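PDB 1H2B: alcohol dehydrogenase from Aeropyrum pernix, which catalyses the NAD+-dependent oxidation of alcohols as a zinc-containing member of the alcohol dehydrogenase family. Local coordinates for the interface of chains A and B and the interface of chains A and C. Coordinates in Å, arbitrary orientation; residue numbers count along the deposited sequence, not the author numbering. Chains: chain A/B/C, Alcohol dehydrogenase.

Contact 1: the interface of chains A and B. Residues chain A 174, 208-209, 317, 320-321, 324; chain B 186-187, 211.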
loop_
_atom_site.group_PDB
_atom_site.type_symbol
_atom_site.label_atom_id
_atom_site.label_comp_id
_atom_site.label_asym_id
_atom_site.label_seq_id
_atom_site.Cartn_x
_atom_site.Cartn_y
_atom_site.Cartn_z
ATOM N N TYR A 174 -11.267 -1.010 -15.661
ATOM C CA TYR A 174 -10.908 -1.870 -14.519
ATOM C C TYR A 174 -9.649 -1.420 -13.786
ATOM O O TYR A 174 -9.668 -1.280 -12.546
ATOM C CB TYR A 174 -10.802 -3.308 -15.047
ATOM C CG TYR A 174 -10.482 -4.315 -13.967
ATOM C CD1 TYR A 174 -9.210 -4.901 -13.879
ATOM C CD2 TYR A 174 -11.456 -4.659 -13.035
ATOM C CE1 TYR A 174 -8.942 -5.781 -12.863
ATOM C CE2 TYR A 174 -11.200 -5.605 -12.061
ATOM C CZ TYR A 174 -9.955 -6.114 -11.977
ATOM O OH TYR A 174 -9.724 -7.005 -10.959
ATOM N N VAL A 208 -19.215 -3.199 -7.987
ATOM C CA VAL A 208 -18.706 -4.542 -7.686
ATOM C C VAL A 208 -17.431 -4.455 -6.839
ATOM O O VAL A 208 -17.170 -5.350 -6.021
ATOM C CB VAL A 208 -18.332 -5.310 -9.051
ATOM C CG1 VAL A 208 -17.640 -6.666 -8.799
ATOM C CG2 VAL A 208 -19.558 -5.524 -9.909
ATOM N N MET A 209 -16.621 -3.402 -7.057
ATOM C CA MET A 209 -15.250 -3.387 -6.520
ATOM C C MET A 209 -15.058 -2.463 -5.325
ATOM O O MET A 209 -14.018 -2.519 -4.642
ATOM C CB MET A 209 -14.220 -3.023 -7.623
ATOM C CG MET A 209 -14.210 -3.961 -8.848
ATOM S SD MET A 209 -13.303 -5.551 -8.659
ATOM C CE MET A 209 -11.587 -4.976 -8.494
ATOM N N GLU A 317 -8.402 -10.855 -14.883
ATOM C CA GLU A 317 -9.338 -10.678 -13.765
ATOM C C GLU A 317 -10.682 -10.126 -14.258
ATOM O O GLU A 317 -11.727 -10.510 -13.779
ATOM C CB GLU A 317 -8.763 -9.698 -12.715
ATOM C CG GLU A 317 -7.577 -10.256 -11.946
ATOM C CD GLU A 317 -6.839 -9.264 -11.059
ATOM O OE1 GLU A 317 -7.297 -8.147 -10.846
ATOM O OE2 GLU A 317 -5.784 -9.651 -10.508
ATOM N N THR A 320 -12.717 -12.812 -15.856
ATOM C CA THR A 320 -13.367 -13.590 -14.806
ATOM C C THR A 320 -14.672 -12.949 -14.340
ATOM O O THR A 320 -15.706 -13.579 -14.251
ATOM C CB THR A 320 -12.367 -13.771 -13.617
ATOM O OG1 THR A 320 -11.271 -14.610 -14.039
ATOM C CG2 THR A 320 -13.077 -14.461 -12.417
ATOM N N LEU A 321 -14.639 -11.654 -14.005
ATOM C CA LEU A 321 -15.834 -10.949 -13.629
ATOM C C LEU A 321 -16.944 -11.073 -14.667
ATOM O O LEU A 321 -18.093 -11.265 -14.304
ATOM C CB LEU A 321 -15.557 -9.451 -13.425
ATOM C CG LEU A 321 -14.935 -8.994 -12.146
ATOM C CD1 LEU A 321 -14.742 -7.454 -12.176
ATOM C CD2 LEU A 321 -15.781 -9.392 -10.949
ATOM N N GLN A 324 -18.439 -14.446 -14.642
ATOM C CA GLN A 324 -19.285 -14.605 -13.454
ATOM C C GLN A 324 -20.594 -13.886 -13.583
ATOM O O GLN A 324 -21.460 -13.970 -12.696
ATOM C CB GLN A 324 -18.560 -14.094 -12.193
ATOM C CG GLN A 324 -17.402 -14.930 -11.812
ATOM C CD GLN A 324 -16.576 -14.304 -10.695
ATOM O OE1 GLN A 324 -16.585 -13.078 -10.514
ATOM N NE2 GLN A 324 -15.813 -15.127 -10.007
ATOM N N PRO B 186 -10.943 -10.588 -8.481
ATOM C CA PRO B 186 -11.899 -11.524 -9.083
ATOM C C PRO B 186 -11.300 -12.880 -9.433
ATOM O O PRO B 186 -10.273 -12.943 -10.129
ATOM C CB PRO B 186 -12.377 -10.791 -10.373
ATOM C CG PRO B 186 -12.072 -9.298 -10.078
ATOM C CD PRO B 186 -10.786 -9.347 -9.272
ATOM N N GLY B 187 -11.905 -13.956 -8.934
ATOM C CA GLY B 187 -11.335 -15.280 -9.132
ATOM C C GLY B 187 -10.543 -15.786 -7.911
ATOM O O GLY B 187 -10.269 -17.003 -7.816
ATOM N N PRO B 211 -14.467 -8.681 -4.519
ATOM C CA PRO B 211 -15.029 -9.533 -5.563
ATOM C C PRO B 211 -14.648 -11.012 -5.439
ATOM O O PRO B 211 -14.827 -11.782 -6.401
ATOM C CB PRO B 211 -14.401 -8.923 -6.819
ATOM C CG PRO B 211 -13.006 -8.659 -6.371
ATOM C CD PRO B 211 -13.168 -8.117 -4.940
HETATM O O HOH W 1 -14.356 -14.289 -7.534
HETATM O O HOH W 2 -16.382 -11.523 -8.389
HETATM O O HOH W 3 -9.305 -14.249 -12.184
#
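Helix 312-323 of this zinc-dependent alcohol dehydrogenase presents A:Leu321, A:Glu317 and A:Thr320 to the B:Pro186-B:Gly187 loop of a second subunit. The patch is part of a two-fold symmetric interface, possibly the biological one, so each contact recurs with the chains exchanged. The pyrrolidine ring of B:Pro186 is the inserted group. A:Leu321 meets it obliquely through its branch point, CG lying 3.5 Å from B:Pro186 CG, while CD1 and CD2 bracket that carbon. From another direction A:Tyr174 comes tip to tip, its phenolic OH 3.4 Å from CG of the same proline. With CG anti to the backbone N (chi1 -178°), the ring of A:Tyr174 reaches out from helix 166-181, and its hydroxyl donates to A:Glu317 OE1 at 2.7 Å on the anti side of the carboxylate, near the ring plane, which should limit its rotation. A:Thr320 divides its work: CG2, anti to the backbone N, packs 3.8 Å from B:Gly187 CA, whereas OG1 binds a water that also meets B:Pro186 O. At the opposite end, the sulfur of A:Met209, the last residue of helix 197-209, on a bent chain, lies 3.9 Å from B:Pro211 CG. No direct polar bond spans this patch; instead the amide of A:Gln324 uses both ends. Its NE2 shares a water with B:Gly187 N and B:Pro211 O, and its OE1 lies 2.6 Å from a second water that also touches B:Pro211 O.

Contact 2: the interface of chains A and C. Residues chain A 119, 121-122, 175, 306, 308; chain C 277-278, 300-301.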
loop_
_atom_site.group_PDB
_atom_site.type_symbol
_atom_site.label_atom_id
_atom_site.label_comp_id
_atom_site.label_asym_id
_atom_site.label_seq_id
_atom_site.Cartn_x
_atom_site.Cartn_y
_atom_site.Cartn_z
ATOM N N GLU A 119 3.926 -5.175 -16.067
ATOM C CA GLU A 119 3.234 -3.953 -16.587
ATOM C C GLU A 119 3.317 -3.843 -18.095
ATOM O O GLU A 119 4.192 -3.128 -18.638
ATOM C CB GLU A 119 3.765 -2.693 -15.907
ATOM C CG GLU A 119 3.446 -2.651 -14.412
ATOM C CD GLU A 119 2.005 -2.254 -14.106
ATOM O OE1 GLU A 119 1.112 -2.560 -14.903
ATOM O OE2 GLU A 119 1.760 -1.689 -13.024
ATOM N N MET A 121 1.859 -2.308 -20.377
ATOM C CA MET A 121 1.773 -1.057 -21.135
ATOM C C MET A 121 3.022 -0.245 -21.024
ATOM O O MET A 121 3.147 0.806 -21.666
ATOM C CB MET A 121 0.569 -0.208 -20.668
ATOM C CG MET A 121 -0.772 -0.915 -20.851
ATOM S SD MET A 121 -1.076 -1.338 -22.557
ATOM C CE MET A 121 -0.912 0.295 -23.402
ATOM N N HIS A 122 3.952 -0.709 -20.182
ATOM C CA HIS A 122 5.227 0.025 -20.000
ATOM C C HIS A 122 6.405 -0.704 -20.589
ATOM O O HIS A 122 7.554 -0.303 -20.374
ATOM C CB HIS A 122 5.378 0.397 -18.544
ATOM C CG HIS A 122 4.319 1.377 -18.154
ATOM N ND1 HIS A 122 4.252 2.629 -18.716
ATOM C CD2 HIS A 122 3.220 1.248 -17.370
ATOM C CE1 HIS A 122 3.192 3.262 -18.247
ATOM N NE2 HIS A 122 2.537 2.437 -17.442
ATOM N N ARG A 175 -8.577 -1.158 -14.543
ATOM C CA ARG A 175 -7.357 -0.636 -13.909
ATOM C C ARG A 175 -7.636 0.690 -13.224
ATOM O O ARG A 175 -7.137 0.955 -12.130
ATOM C CB ARG A 175 -6.251 -0.455 -14.943
ATOM C CG ARG A 175 -4.943 0.065 -14.315
ATOM C CD ARG A 175 -3.924 0.173 -15.402
ATOM N NE ARG A 175 -2.594 0.616 -14.944
ATOM C CZ ARG A 175 -1.583 -0.177 -14.573
ATOM N NH1 ARG A 175 -1.720 -1.505 -14.496
ATOM N NH2 ARG A 175 -0.397 0.366 -14.280
ATOM N N GLY A 306 -2.997 9.664 -14.035
ATOM C CA GLY A 306 -3.277 9.020 -15.304
ATOM C C GLY A 306 -3.443 7.520 -15.123
ATOM O O GLY A 306 -2.824 6.910 -14.225
ATOM N N LEU A 308 -3.668 4.031 -17.781
ATOM C CA LEU A 308 -3.418 3.637 -19.146
ATOM C C LEU A 308 -3.776 2.170 -19.374
ATOM O O LEU A 308 -3.086 1.265 -18.872
ATOM C CB LEU A 308 -1.938 3.907 -19.474
ATOM C CG LEU A 308 -1.455 3.407 -20.849
ATOM C CD1 LEU A 308 -2.140 4.187 -21.988
ATOM C CD2 LEU A 308 0.086 3.515 -20.968
ATOM N N ARG C 277 8.083 6.982 -17.416
ATOM C CA ARG C 277 6.830 6.210 -17.447
ATOM C C ARG C 277 6.462 5.843 -16.036
ATOM O O ARG C 277 7.318 5.396 -15.212
ATOM C CB ARG C 277 6.974 4.963 -18.299
ATOM C CG ARG C 277 7.215 5.284 -19.772
ATOM C CD ARG C 277 7.099 4.072 -20.724
ATOM N NE ARG C 277 5.691 3.706 -20.950
ATOM C CZ ARG C 277 4.816 4.374 -21.698
ATOM N NH1 ARG C 277 5.150 5.476 -22.373
ATOM N NH2 ARG C 277 3.575 3.918 -21.797
ATOM N N MET C 278 5.161 5.987 -15.741
ATOM C CA MET C 278 4.636 5.823 -14.387
ATOM C C MET C 278 5.298 6.767 -13.373
ATOM O O MET C 278 5.155 6.590 -12.160
ATOM C CB MET C 278 4.650 4.352 -13.923
ATOM C CG MET C 278 3.462 3.596 -14.476
ATOM S SD MET C 278 3.327 1.874 -13.905
ATOM C CE MET C 278 2.915 2.043 -12.279
ATOM N N SER C 300 2.023 8.332 -20.773
ATOM C CA SER C 300 3.114 8.044 -19.846
ATOM C C SER C 300 2.613 7.429 -18.540
ATOM O O SER C 300 3.429 6.968 -17.737
ATOM C CB SER C 300 3.857 9.358 -19.512
ATOM O OG SER C 300 4.645 9.747 -20.600
ATOM N N GLU C 301 1.288 7.445 -18.318
ATOM C CA GLU C 301 0.661 7.034 -17.040
ATOM C C GLU C 301 1.313 7.719 -15.814
ATOM O O GLU C 301 1.777 7.060 -14.858
ATOM C CB GLU C 301 0.634 5.510 -16.884
ATOM C CG GLU C 301 -0.567 5.090 -16.037
ATOM C CD GLU C 301 -0.792 3.594 -15.885
ATOM O OE1 GLU C 301 0.130 2.795 -16.161
ATOM O OE2 GLU C 301 -1.921 3.240 -15.444
HETATM O O HOH W 4 -0.753 0.495 -17.670
#
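C:Glu301 OE2 is gripped from two directions by chain A of this zinc-containing alcohol dehydrogenase. A:Arg175 NE approaches in the plane of its own guanidinium and takes the syn lone pair at 2.8 Å, forming a salt bridge, while the backbone A:Leu308 N comes from above the carboxylate, 65° out of its plane, at 3.0 Å. The other oxygen, OE1, offers its anti lone pair to A:His122 NE2, at 2.7 Å and almost straight (173° at H); ring and carboxylate are nearly coplanar. A water shared with A:Leu308 O also reaches OE1. C:Glu301 arrives extended beyond CG, meeting A:Arg175 tip to tip. The arginine, stretched out from helix 166-181, carries NH1 onward to A:Glu119 OE1 of its own chain, so its positive charge probably offsets two carboxylates that would otherwise repel. A:His122 belongs to the 3-10 helix 120-122, in the structural-zinc lobe typical of the family, and both ring nitrogens are engaged. ND1 accepts from C:Arg277 NE in the imidazole plane, though that bond is bent; the bend at chi3 (76°) folds the C:Arg277 chain back so that NH2 also reaches A:Met121 O, 3.1 Å away. Over one imidazole face lies C:Met278, its CG above NE2 and its SD 3.5 Å from A:His122 CD2. An alanine in place of C:Glu301 would probably leave A:Arg175 without its intersubunit counter-charge, and A:His122 NE2 and A:Leu308 N without their acceptors, making the imidazole less firmly fixed. A:Leu308 also lines the octanoic acid pocket, which places this contact beside the active site.

The centres of contact 1 and contact 2 lie about 21 Å apart on chain A, which faces chain B at one and chain C at the other. Helix 166-181 serves both: neighbouring residues A:Tyr174 and A:Arg175 point to different partners. The two also differ in chemistry, contact 1 being apolar with water bridges and contact 2 a network of charged and polar bonds. Because each interface is two-fold symmetric, their repetition is consistent with the four-subunit deposited assembly, and the shared helix could couple the two interfaces mechanically, although the structure alone does not show such coupling.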